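Local coordinates for PTS system, IIA component (Enterococcus faecalis, PDB 3BED), which probably transfers phosphoryl groups as the IIA component of a mannose/sorbose-type sugar phosphotransferase system, at residues 8-13 with 32-37; 18-23 with 95-100; 64-69 with 87-92; 101-106 with 116-121. All coordinates share one frame; numbering follows the deposited sequence.

Contact 1 (8-13 with 32-37); sequences LILMSH and ADAAIV
Residues 8-13 and 35-37 run side by side as parallel strands. Their tight part is the middle, where Leu10 bonds through both its backbone N and its O: the N donates to Ala35 O at 2.9 Å, and the O accepts from Val37 N at 3.0 Å, each donor lying in the carbonyl plane. Ser12 N closes the ladder on Val37 O. On the face carrying Ile9, Met11 and Val37, the selenomethionine at Met11 bends at its last torsion (chi3 67°), so that CE comes back to 3.6 Å from Val37 CB; the helix 44-59 covers this side through Ile55. On the other face Ile36 crosses Leu10 obliquely, its CD1 3.7 Å from Leu10 CB, with Leu21 of the helix 16-28 against both side chains.

The start of the pair is looser. Ala34 CB still reaches Leu8 CB at 3.8 Å, and Ala35 N donates to Leu8 O at 2.9 Å, the most bent of the four bonds (148°). One step earlier a water accepts from Leu8 N and donates to Asp33 O, and Asp33 is exposed. Direct N-H to carbonyl hydrogen bonds covered by hydrocarbon thus give way to a water bridge at the more open end.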
loop_
_atom_site.group_PDB
_atom_site.type_symbol
_atom_site.label_atom_id
_atom_site.label_comp_id
_atom_site.label_asym_id
_atom_site.label_seq_id
_atom_site.Cartn_x
_atom_site.Cartn_y
_atom_site.Cartn_z
ATOM N N LEU A 8 -8.853 -11.283 -9.596
ATOM C CA LEU A 8 -7.821 -10.425 -8.965
ATOM C C LEU A 8 -6.744 -11.248 -8.304
ATOM O O LEU A 8 -7.009 -12.314 -7.685
ATOM C CB LEU A 8 -8.433 -9.486 -7.930
ATOM C CG LEU A 8 -9.498 -8.532 -8.438
ATOM C CD1 LEU A 8 -10.023 -7.752 -7.230
ATOM C CD2 LEU A 8 -8.970 -7.591 -9.510
ATOM N N ILE A 9 -5.515 -10.743 -8.422
ATOM C CA ILE A 9 -4.362 -11.363 -7.769
ATOM C C ILE A 9 -3.594 -10.199 -7.156
ATOM O O ILE A 9 -3.252 -9.255 -7.869
ATOM C CB ILE A 9 -3.461 -12.106 -8.761
ATOM C CG1 ILE A 9 -4.255 -13.192 -9.525
ATOM C CG2 ILE A 9 -2.243 -12.723 -7.978
ATOM C CD1 ILE A 9 -3.476 -13.911 -10.609
ATOM N N LEU A 10 -3.270 -10.285 -5.880
ATOM C CA LEU A 10 -2.368 -9.255 -5.282
ATOM C C LEU A 10 -1.044 -9.921 -5.020
ATOM O O LEU A 10 -1.006 -11.016 -4.487
ATOM C CB LEU A 10 -2.951 -8.703 -3.953
ATOM C CG LEU A 10 -4.422 -8.229 -3.918
ATOM C CD1 LEU A 10 -4.710 -7.576 -2.586
ATOM C CD2 LEU A 10 -4.712 -7.279 -5.060
HETATM N N MSE A 11 0.048 -9.240 -5.369
HETATM C CA MSE A 11 1.376 -9.836 -5.268
HETATM C C MSE A 11 2.303 -8.873 -4.610
HETATM O O MSE A 11 2.308 -7.672 -4.927
HETATM C CB MSE A 11 1.964 -10.137 -6.667
HETATM C CG MSE A 11 1.145 -11.086 -7.471
HETATM SE SE MSE A 11 2.108 -11.620 -9.105
HETATM C CE MSE A 11 3.503 -12.601 -8.395
ATOM N N SER A 12 3.139 -9.416 -3.717
ATOM C CA SER A 12 4.118 -8.527 -3.078
ATOM C C SER A 12 5.339 -9.231 -2.573
ATOM O O SER A 12 5.328 -10.464 -2.409
ATOM C CB SER A 12 3.517 -7.782 -1.857
ATOM O OG SER A 12 3.265 -8.639 -0.746
ATOM N N HIS A 13 6.386 -8.436 -2.290
ATOM C CA HIS A 13 7.411 -8.896 -1.356
ATOM C C HIS A 13 6.721 -9.184 -0.036
ATOM O O HIS A 13 5.907 -8.364 0.417
ATOM C CB HIS A 13 8.440 -7.791 -1.081
ATOM C CG HIS A 13 9.199 -7.355 -2.293
ATOM N ND1 HIS A 13 8.630 -6.573 -3.282
ATOM C CD2 HIS A 13 10.471 -7.608 -2.691
ATOM C CE1 HIS A 13 9.539 -6.322 -4.214
ATOM N NE2 HIS A 13 10.664 -6.939 -3.883
ATOM N N ALA A 32 -14.919 -9.339 -1.125
ATOM C CA ALA A 32 -13.591 -8.971 -1.644
ATOM C C ALA A 32 -12.758 -10.225 -1.720
ATOM O O ALA A 32 -12.532 -10.892 -0.716
ATOM C CB ALA A 32 -12.925 -7.928 -0.747
ATOM N N ASP A 33 -12.344 -10.578 -2.932
ATOM C CA ASP A 33 -11.619 -11.818 -3.135
ATOM C C ASP A 33 -10.474 -11.634 -4.115
ATOM O O ASP A 33 -10.614 -10.949 -5.149
ATOM C CB ASP A 33 -12.552 -12.931 -3.612
ATOM C CG ASP A 33 -11.958 -14.307 -3.388
ATOM O OD1 ASP A 33 -11.017 -14.453 -2.548
ATOM O OD2 ASP A 33 -12.425 -15.251 -4.066
ATOM N N ALA A 34 -9.347 -12.241 -3.780
ATOM C CA ALA A 34 -8.178 -12.206 -4.653
ATOM C C ALA A 34 -7.297 -13.357 -4.287
ATOM O O ALA A 34 -7.281 -13.797 -3.111
ATOM C CB ALA A 34 -7.404 -10.868 -4.529
ATOM N N ALA A 35 -6.608 -13.900 -5.280
ATOM C CA ALA A 35 -5.494 -14.809 -4.974
ATOM C C ALA A 35 -4.324 -13.944 -4.539
ATOM O O ALA A 35 -4.314 -12.742 -4.789
ATOM C CB ALA A 35 -5.132 -15.627 -6.200
ATOM N N ILE A 36 -3.380 -14.559 -3.833
ATOM C CA ILE A 36 -2.238 -13.801 -3.297
ATOM C C ILE A 36 -0.965 -14.520 -3.648
ATOM O O ILE A 36 -0.898 -15.749 -3.548
ATOM C CB ILE A 36 -2.315 -13.747 -1.725
ATOM C CG1 ILE A 36 -3.601 -13.031 -1.246
ATOM C CG2 ILE A 36 -1.085 -13.124 -1.150
ATOM C CD1 ILE A 36 -3.707 -11.533 -1.698
ATOM N N VAL A 37 0.055 -13.764 -4.053
ATOM C CA VAL A 37 1.453 -14.265 -4.063
ATOM C C VAL A 37 2.271 -13.441 -3.079
ATOM O O VAL A 37 2.375 -12.198 -3.217
ATOM C CB VAL A 37 2.116 -14.164 -5.436
ATOM C CG1 VAL A 37 3.601 -14.645 -5.371
ATOM C CG2 VAL A 37 1.302 -14.944 -6.469
HETATM O O HOH W 1 -10.868 -12.401 -7.866
#

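Contact 2 (18-23 with 95-100); sequences EETLAS and LNLAMA
Thr20 is the hub here, and its rotation decides what it offers. With chi1 at -58° the methyl CG2 stands anti to the backbone N and points at the 95-100 segment, while OG1 swings back beside its own N and donates to Met16 O one helical turn earlier. The hydroxyl is thus satisfied inside its own helix, and the methyl does the touching. CG2 lies 3.9 Å from Ala100 CB and meets Leu95 CD1 tip to tip at 4.2 Å.

Leu97 comes in from the flank. Its CG is anti to the backbone N (chi1 -171°), which carries the branch end back toward the other helix although the side chain sets out across it; CD1 then rests 3.9 Å from Thr20 O and 4.2 Å from Ser23 CB. Ser23 meets Leu97 through carbon, whereas its OG is hydrogen-bonded to His13 O of the second subunit.

Asn96 turns away from this apolar patch and serves as N-cap of the helix that follows. Its chi1 of 51° brings OD1 to 3.2 Å from Met99 N, with the donor in the carbonyl plane, and its ND2 reaches Gly122 O and also Gly94 O of the second subunit.

All five touching residues are buried. The contact brings the flank of helix 16-28 against the first turn of helix 97-105, just after strand 89-93; Leu95 also packs on Leu67 of strand 64-68, and Met16 of the second subunit lies against Thr20.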
loop_
_atom_site.group_PDB
_atom_site.type_symbol
_atom_site.label_atom_id
_atom_site.label_comp_id
_atom_site.label_asym_id
_atom_site.label_seq_id
_atom_site.Cartn_x
_atom_site.Cartn_y
_atom_site.Cartn_z
ATOM N N GLU A 18 -1.022 -9.950 1.182
ATOM C CA GLU A 18 -1.908 -10.757 2.015
ATOM C C GLU A 18 -2.704 -9.867 2.967
ATOM O O GLU A 18 -3.915 -9.978 3.074
ATOM C CB GLU A 18 -1.067 -11.732 2.828
ATOM C CG GLU A 18 -1.836 -12.595 3.756
ATOM C CD GLU A 18 -1.017 -13.798 4.143
ATOM O OE1 GLU A 18 -0.098 -13.644 4.969
ATOM O OE2 GLU A 18 -1.280 -14.891 3.610
ATOM N N GLU A 19 -1.993 -8.985 3.680
ATOM C CA GLU A 19 -2.684 -8.155 4.662
ATOM C C GLU A 19 -3.492 -7.041 4.007
ATOM O O GLU A 19 -4.449 -6.563 4.589
ATOM C CB GLU A 19 -1.686 -7.563 5.692
ATOM C CG GLU A 19 -1.024 -8.662 6.543
ATOM C CD GLU A 19 -2.021 -9.402 7.438
ATOM O OE1 GLU A 19 -3.193 -8.941 7.600
ATOM O OE2 GLU A 19 -1.634 -10.478 7.961
ATOM N N THR A 20 -3.078 -6.619 2.813
ATOM C CA THR A 20 -3.884 -5.652 2.063
ATOM C C THR A 20 -5.263 -6.250 1.753
ATOM O O THR A 20 -6.289 -5.560 1.923
ATOM C CB THR A 20 -3.172 -5.198 0.781
ATOM O OG1 THR A 20 -1.905 -4.630 1.133
ATOM C CG2 THR A 20 -3.977 -4.113 0.085
ATOM N N LEU A 21 -5.288 -7.508 1.288
ATOM C CA LEU A 21 -6.575 -8.172 1.061
ATOM C C LEU A 21 -7.398 -8.272 2.357
ATOM O O LEU A 21 -8.582 -7.998 2.356
ATOM C CB LEU A 21 -6.377 -9.565 0.440
ATOM C CG LEU A 21 -7.670 -10.328 0.144
ATOM C CD1 LEU A 21 -8.571 -9.563 -0.818
ATOM C CD2 LEU A 21 -7.364 -11.751 -0.369
ATOM N N ALA A 22 -6.754 -8.688 3.448
ATOM C CA ALA A 22 -7.469 -8.832 4.744
ATOM C C ALA A 22 -8.098 -7.516 5.158
ATOM O O ALA A 22 -9.265 -7.476 5.523
ATOM C CB ALA A 22 -6.524 -9.332 5.817
ATOM N N SER A 23 -7.340 -6.444 5.043
ATOM C CA SER A 23 -7.851 -5.101 5.363
ATOM C C SER A 23 -9.014 -4.698 4.439
ATOM O O SER A 23 -10.003 -4.094 4.859
ATOM C CB SER A 23 -6.713 -4.088 5.288
ATOM O OG SER A 23 -5.752 -4.354 6.315
ATOM N N LEU A 95 0.481 -0.954 -5.627
ATOM C CA LEU A 95 -0.672 -1.308 -4.781
ATOM C C LEU A 95 -0.778 -0.481 -3.525
ATOM O O LEU A 95 0.163 -0.434 -2.734
ATOM C CB LEU A 95 -0.502 -2.771 -4.335
ATOM C CG LEU A 95 -1.493 -3.418 -3.369
ATOM C CD1 LEU A 95 -2.920 -3.383 -3.895
ATOM C CD2 LEU A 95 -1.070 -4.897 -3.024
ATOM N N ASN A 96 -1.940 0.162 -3.346
ATOM C CA ASN A 96 -2.293 0.778 -2.094
ATOM C C ASN A 96 -3.738 0.378 -1.781
ATOM O O ASN A 96 -4.418 -0.300 -2.601
ATOM C CB ASN A 96 -2.084 2.306 -2.075
ATOM C CG ASN A 96 -2.742 2.992 -3.251
ATOM O OD1 ASN A 96 -3.725 2.472 -3.828
ATOM N ND2 ASN A 96 -2.182 4.195 -3.635
ATOM N N LEU A 97 -4.167 0.710 -0.577
ATOM C CA LEU A 97 -5.462 0.184 -0.126
ATOM C C LEU A 97 -6.609 0.701 -0.990
ATOM O O LEU A 97 -7.573 -0.038 -1.230
ATOM C CB LEU A 97 -5.695 0.555 1.338
ATOM C CG LEU A 97 -6.916 -0.133 2.000
ATOM C CD1 LEU A 97 -6.920 -1.670 1.860
ATOM C CD2 LEU A 97 -6.925 0.227 3.465
ATOM N N ALA A 98 -6.547 1.956 -1.433
ATOM C CA ALA A 98 -7.646 2.448 -2.221
ATOM C C ALA A 98 -7.809 1.606 -3.486
ATOM O O ALA A 98 -8.939 1.362 -3.944
ATOM C CB ALA A 98 -7.407 3.922 -2.584
HETATM N N MSE A 99 -6.686 1.208 -4.076
HETATM C CA MSE A 99 -6.759 0.420 -5.302
HETATM C C MSE A 99 -7.419 -0.915 -5.040
HETATM O O MSE A 99 -8.240 -1.386 -5.861
HETATM C CB MSE A 99 -5.365 0.218 -5.900
HETATM C CG MSE A 99 -4.800 1.421 -6.529
HETATM SE SE MSE A 99 -2.866 1.117 -6.765
HETATM C CE MSE A 99 -3.148 -0.814 -7.314
ATOM N N ALA A 100 -7.082 -1.533 -3.909
ATOM C CA ALA A 100 -7.624 -2.852 -3.588
ATOM C C ALA A 100 -9.116 -2.775 -3.303
ATOM O O ALA A 100 -9.880 -3.656 -3.746
ATOM C CB ALA A 100 -6.888 -3.448 -2.395
#

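Contact 3 (64-69 with 87-92); sequences TLVLAD and PQLRVV
Five backbone hydrogen bonds tie residues 64-68 to 88-92 in parallel register. The straightest runs from Val66 N to Arg90 O at 2.9 Å with 174° at the hydrogen; the shortest closes the end of the ladder, Ala68 N to Val92 O at 2.8 Å. At the other end Thr64 N approaches Gln88 O from above the carbonyl plane.

Arg90 adds a polar knot at the start of its strand. Its chain bends at chi2 (-77°) and folds back, so that NH1 donates to Pro87 O at 2.9 Å and to Leu89 O at 3.0 Å, both acceptors close to the guanidinium plane. NE forms a salt bridge with Asp112.

Outward from the ladder, the side chain of Leu89 crosses those of Thr64 and Val66 obliquely, its CD1 3.6 Å from Thr64 CG2 and 3.7 Å from Val66 CG2, covered by helix 74-82. On the opposite face Leu65 CD1 sits 3.9 Å from Val92 CG2, and Leu67 lies alongside Val92, covered by helix 111-124. Val92 also pairs antiparallel with a strand of the second subunit. Backbone hydrogen bonds therefore hold the buried middle between two hydrocarbon layers, while Asp112 probably balances part of Arg90's charge.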
loop_
_atom_site.group_PDB
_atom_site.type_symbol
_atom_site.label_atom_id
_atom_site.label_comp_id
_atom_site.label_asym_id
_atom_site.label_seq_id
_atom_site.Cartn_x
_atom_site.Cartn_y
_atom_site.Cartn_z
ATOM N N THR A 64 -7.872 -11.355 -16.067
ATOM C CA THR A 64 -7.240 -11.336 -14.753
ATOM C C THR A 64 -6.418 -10.086 -14.567
ATOM O O THR A 64 -5.755 -9.648 -15.507
ATOM C CB THR A 64 -6.308 -12.549 -14.616
ATOM O OG1 THR A 64 -7.091 -13.761 -14.681
ATOM C CG2 THR A 64 -5.575 -12.495 -13.267
ATOM N N LEU A 65 -6.458 -9.487 -13.369
ATOM C CA LEU A 65 -5.604 -8.342 -13.078
ATOM C C LEU A 65 -4.742 -8.652 -11.880
ATOM O O LEU A 65 -5.245 -9.079 -10.826
ATOM C CB LEU A 65 -6.474 -7.150 -12.756
ATOM C CG LEU A 65 -5.813 -5.815 -12.500
ATOM C CD1 LEU A 65 -4.788 -5.462 -13.548
ATOM C CD2 LEU A 65 -6.915 -4.778 -12.496
ATOM N N VAL A 66 -3.450 -8.432 -12.049
ATOM C CA VAL A 66 -2.507 -8.508 -10.936
ATOM C C VAL A 66 -2.306 -7.079 -10.443
ATOM O O VAL A 66 -2.043 -6.164 -11.243
ATOM C CB VAL A 66 -1.111 -9.035 -11.379
ATOM C CG1 VAL A 66 -0.097 -8.858 -10.255
ATOM C CG2 VAL A 66 -1.204 -10.535 -11.725
ATOM N N LEU A 67 -2.438 -6.881 -9.138
ATOM C CA LEU A 67 -2.038 -5.611 -8.499
ATOM C C LEU A 67 -0.751 -5.934 -7.780
ATOM O O LEU A 67 -0.771 -6.729 -6.819
ATOM C CB LEU A 67 -3.077 -5.159 -7.489
ATOM C CG LEU A 67 -4.478 -4.914 -8.080
ATOM C CD1 LEU A 67 -5.389 -4.210 -7.090
ATOM C CD2 LEU A 67 -4.411 -4.159 -9.439
ATOM N N ALA A 68 0.363 -5.359 -8.248
ATOM C CA ALA A 68 1.701 -5.712 -7.687
ATOM C C ALA A 68 2.179 -4.587 -6.809
ATOM O O ALA A 68 1.889 -3.381 -7.089
ATOM C CB ALA A 68 2.724 -5.894 -8.868
ATOM N N ASP A 69 2.955 -4.947 -5.799
ATOM C CA ASP A 69 3.442 -3.907 -4.888
ATOM C C ASP A 69 4.317 -2.854 -5.538
ATOM O O ASP A 69 4.097 -1.683 -5.295
ATOM C CB ASP A 69 4.138 -4.486 -3.637
ATOM C CG ASP A 69 5.347 -5.387 -3.954
ATOM O OD1 ASP A 69 5.611 -5.703 -5.153
ATOM O OD2 ASP A 69 5.976 -5.851 -2.950
ATOM N N PRO A 87 -3.057 -13.970 -22.470
ATOM C CA PRO A 87 -3.394 -12.765 -23.220
ATOM C C PRO A 87 -4.446 -11.848 -22.560
ATOM O O PRO A 87 -4.597 -10.665 -22.932
ATOM C CB PRO A 87 -3.956 -13.328 -24.546
ATOM C CG PRO A 87 -4.454 -14.663 -24.230
ATOM C CD PRO A 87 -3.539 -15.196 -23.149
ATOM N N GLN A 88 -5.151 -12.358 -21.559
ATOM C CA GLN A 88 -6.141 -11.519 -20.884
ATOM C C GLN A 88 -5.723 -11.143 -19.462
ATOM O O GLN A 88 -6.573 -10.759 -18.656
ATOM C CB GLN A 88 -7.497 -12.226 -20.868
ATOM C CG GLN A 88 -7.974 -12.654 -22.277
ATOM C CD GLN A 88 -9.426 -12.992 -22.296
ATOM O OE1 GLN A 88 -9.783 -14.144 -22.125
ATOM N NE2 GLN A 88 -10.278 -11.979 -22.422
ATOM N N LEU A 89 -4.412 -11.252 -19.186
ATOM C CA LEU A 89 -3.840 -10.827 -17.919
ATOM C C LEU A 89 -3.292 -9.433 -18.076
ATOM O O LEU A 89 -2.621 -9.142 -19.073
ATOM C CB LEU A 89 -2.686 -11.772 -17.551
ATOM C CG LEU A 89 -1.797 -11.345 -16.357
ATOM C CD1 LEU A 89 -2.603 -11.393 -15.064
ATOM C CD2 LEU A 89 -0.580 -12.254 -16.246
ATOM N N ARG A 90 -3.586 -8.553 -17.109
ATOM C CA ARG A 90 -2.953 -7.239 -17.041
ATOM C C ARG A 90 -2.322 -7.063 -15.656
ATOM O O ARG A 90 -2.651 -7.804 -14.721
ATOM C CB ARG A 90 -3.952 -6.103 -17.325
ATOM C CG ARG A 90 -4.742 -6.244 -18.662
ATOM C CD ARG A 90 -3.882 -5.849 -19.890
ATOM N NE ARG A 90 -4.645 -5.981 -21.133
ATOM C CZ ARG A 90 -4.945 -7.127 -21.753
ATOM N NH1 ARG A 90 -4.485 -8.305 -21.323
ATOM N NH2 ARG A 90 -5.717 -7.078 -22.854
ATOM N N VAL A 91 -1.463 -6.052 -15.545
ATOM C CA VAL A 91 -0.698 -5.800 -14.326
ATOM C C VAL A 91 -0.681 -4.315 -14.053
ATOM O O VAL A 91 -0.381 -3.526 -14.938
ATOM C CB VAL A 91 0.769 -6.281 -14.482
ATOM C CG1 VAL A 91 1.577 -6.002 -13.200
ATOM C CG2 VAL A 91 0.823 -7.795 -14.829
ATOM N N VAL A 92 -1.019 -3.942 -12.810
ATOM C CA VAL A 92 -0.845 -2.580 -12.319
ATOM C C VAL A 92 0.069 -2.636 -11.092
ATOM O O VAL A 92 -0.141 -3.458 -10.181
ATOM C CB VAL A 92 -2.196 -1.959 -11.928
ATOM C CG1 VAL A 92 -2.022 -0.537 -11.412
ATOM C CG2 VAL A 92 -3.160 -1.991 -13.148
#

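Contact 4 (101-106 with 116-121); sequences IEAAVS and AYLTQI
This is an antiparallel helix-helix contact between the last turns of helix 97-105 and the middle of helix 111-124, neighbours in sequence that pack over the same side of the sheet. The two short axes come to 10.1 Å at an angle of 150°. Leu118 fills the seam nearest the sheet: the short side chain of Ala103 lets its CD2 press on the backbone, 3.5 Å from Ala103 N, and its other methyl, CD1, is 3.7 Å from Ala103 CB. Both residues also pack on Leu67 of strand 64-68.

Farther from the sheet Glu102 takes over. Its CB and CG lie against Leu118 and Ile121, and the bend at chi2 (-62°) then turns the carboxylate toward Tyr117. Ile121 crosses that chain at about a right angle, with CG2 3.7 Å from Glu102 CG, while its CG1 sits over one face of the Tyr117 ring, 3.7 Å above the plane and offset toward the rim. Tyr117 OH donates a weak hydrogen bond to Glu102 OE1 at 3.3 Å, with the carboxylate and ring planes nearly perpendicular. That polar link lies among partly exposed residues and would be a loose one, unlike the buried pair of Ala103 and Leu118.

A helical hairpin lying on a parallel sheet in this way belongs to one outer layer of a three-layer alpha/beta/alpha fold.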
loop_
_atom_site.group_PDB
_atom_site.type_symbol
_atom_site.label_atom_id
_atom_site.label_comp_id
_atom_site.label_asym_id
_atom_site.label_seq_id
_atom_site.Cartn_x
_atom_site.Cartn_y
_atom_site.Cartn_z
ATOM N N ILE A 101 -9.531 -1.757 -2.531
ATOM C CA ILE A 101 -10.980 -1.546 -2.278
ATOM C C ILE A 101 -11.754 -1.336 -3.574
ATOM O O ILE A 101 -12.812 -1.973 -3.785
ATOM C CB ILE A 101 -11.192 -0.318 -1.308
ATOM C CG1 ILE A 101 -10.691 -0.755 0.089
ATOM C CG2 ILE A 101 -12.640 0.288 -1.465
ATOM C CD1 ILE A 101 -10.515 0.570 0.942
ATOM N N GLU A 102 -11.266 -0.425 -4.421
ATOM C CA GLU A 102 -11.987 -0.209 -5.657
ATOM C C GLU A 102 -12.010 -1.435 -6.564
ATOM O O GLU A 102 -13.016 -1.672 -7.238
ATOM C CB GLU A 102 -11.481 1.035 -6.380
ATOM C CG GLU A 102 -11.700 2.316 -5.551
ATOM C CD GLU A 102 -13.170 2.623 -5.251
ATOM O OE1 GLU A 102 -14.088 2.151 -5.965
ATOM O OE2 GLU A 102 -13.398 3.362 -4.292
ATOM N N ALA A 103 -10.931 -2.214 -6.601
ATOM C CA ALA A 103 -10.901 -3.423 -7.413
ATOM C C ALA A 103 -11.954 -4.386 -6.909
ATOM O O ALA A 103 -12.642 -5.066 -7.693
ATOM C CB ALA A 103 -9.520 -4.039 -7.333
ATOM N N ALA A 104 -12.091 -4.452 -5.587
ATOM C CA ALA A 104 -12.939 -5.460 -4.960
ATOM C C ALA A 104 -14.393 -5.226 -5.293
ATOM O O ALA A 104 -15.155 -6.179 -5.338
ATOM C CB ALA A 104 -12.758 -5.420 -3.482
ATOM N N VAL A 105 -14.794 -3.966 -5.451
ATOM C CA VAL A 105 -16.210 -3.673 -5.663
ATOM C C VAL A 105 -16.554 -3.256 -7.078
ATOM O O VAL A 105 -17.750 -3.066 -7.405
ATOM C CB VAL A 105 -16.721 -2.593 -4.690
ATOM C CG1 VAL A 105 -16.487 -3.061 -3.240
ATOM C CG2 VAL A 105 -16.117 -1.258 -4.971
ATOM N N SER A 106 -15.532 -3.093 -7.922
ATOM C CA SER A 106 -15.752 -2.585 -9.275
ATOM C C SER A 106 -16.571 -3.554 -10.112
ATOM O O SER A 106 -16.281 -4.750 -10.131
ATOM C CB SER A 106 -14.434 -2.352 -9.990
ATOM O OG SER A 106 -14.705 -1.946 -11.315
ATOM N N ALA A 116 -7.005 0.721 -16.209
ATOM C CA ALA A 116 -6.908 2.158 -16.335
ATOM C C ALA A 116 -7.594 2.848 -15.140
ATOM O O ALA A 116 -7.060 3.796 -14.569
ATOM C CB ALA A 116 -7.512 2.632 -17.678
ATOM N N TYR A 117 -8.773 2.343 -14.765
ATOM C CA TYR A 117 -9.517 2.874 -13.630
ATOM C C TYR A 117 -8.686 2.774 -12.331
ATOM O O TYR A 117 -8.566 3.756 -11.587
ATOM C CB TYR A 117 -10.834 2.100 -13.480
ATOM C CG TYR A 117 -11.615 2.512 -12.266
ATOM C CD1 TYR A 117 -12.113 3.825 -12.149
ATOM C CD2 TYR A 117 -11.830 1.605 -11.222
ATOM C CE1 TYR A 117 -12.832 4.213 -11.030
ATOM C CE2 TYR A 117 -12.549 1.987 -10.091
ATOM C CZ TYR A 117 -13.053 3.292 -10.014
ATOM O OH TYR A 117 -13.746 3.665 -8.870
ATOM N N LEU A 118 -8.095 1.601 -12.084
ATOM C CA LEU A 118 -7.369 1.387 -10.825
ATOM C C LEU A 118 -6.060 2.146 -10.794
ATOM O O LEU A 118 -5.576 2.519 -9.732
ATOM C CB LEU A 118 -7.104 -0.106 -10.608
ATOM C CG LEU A 118 -8.386 -0.938 -10.384
ATOM C CD1 LEU A 118 -7.969 -2.356 -10.233
ATOM C CD2 LEU A 118 -9.251 -0.504 -9.215
ATOM N N THR A 119 -5.471 2.374 -11.963
ATOM C CA THR A 119 -4.314 3.249 -12.043
ATOM C C THR A 119 -4.679 4.636 -11.580
ATOM O O THR A 119 -3.958 5.259 -10.774
ATOM C CB THR A 119 -3.688 3.251 -13.449
ATOM O OG1 THR A 119 -3.299 1.901 -13.744
ATOM C CG2 THR A 119 -2.473 4.152 -13.498
ATOM N N GLN A 120 -5.796 5.143 -12.092
ATOM C CA GLN A 120 -6.235 6.463 -11.690
ATOM C C GLN A 120 -6.576 6.522 -10.200
ATOM O O GLN A 120 -6.216 7.486 -9.523
ATOM C CB GLN A 120 -7.428 6.891 -12.528
ATOM C CG GLN A 120 -8.091 8.165 -12.071
ATOM C CD GLN A 120 -9.265 7.885 -11.115
ATOM O OE1 GLN A 120 -10.196 7.095 -11.424
ATOM N NE2 GLN A 120 -9.213 8.510 -9.935
ATOM N N ILE A 121 -7.274 5.501 -9.702
ATOM C CA ILE A 121 -7.622 5.420 -8.261
ATOM C C ILE A 121 -6.355 5.477 -7.427
ATOM O O ILE A 121 -6.268 6.271 -6.446
ATOM C CB ILE A 121 -8.433 4.134 -7.939
ATOM C CG1 ILE A 121 -9.869 4.253 -8.470
ATOM C CG2 ILE A 121 -8.430 3.835 -6.462
ATOM C CD1 ILE A 121 -10.647 5.530 -8.032
#

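In the fold
Contacts 1 and 3 are two pairings of one parallel sheet, their centres about 10 Å apart, joined where strands 7-13 and 64-68 lie next to each other. There Ile9 O meets Leu67 N at 2.8 Å, and just past strand 64-68, Asp69 OD2 reaches His13 N at the end of strand 7-13, at 2.7 Å. Contact 2 lies over this sheet, about 9 Å from contact 1 between centres, with Leu21 packed on Ile36. Contact 4 shares helix 97-105 with it and rests on contact 3, Leu118 CD1 being 3.5 Å from Leu65 CD2. Contacts 2, 3 and 4 all touch the second subunit, and so does His13 of contact 1, so strand ends and helices meet at the dimer interface.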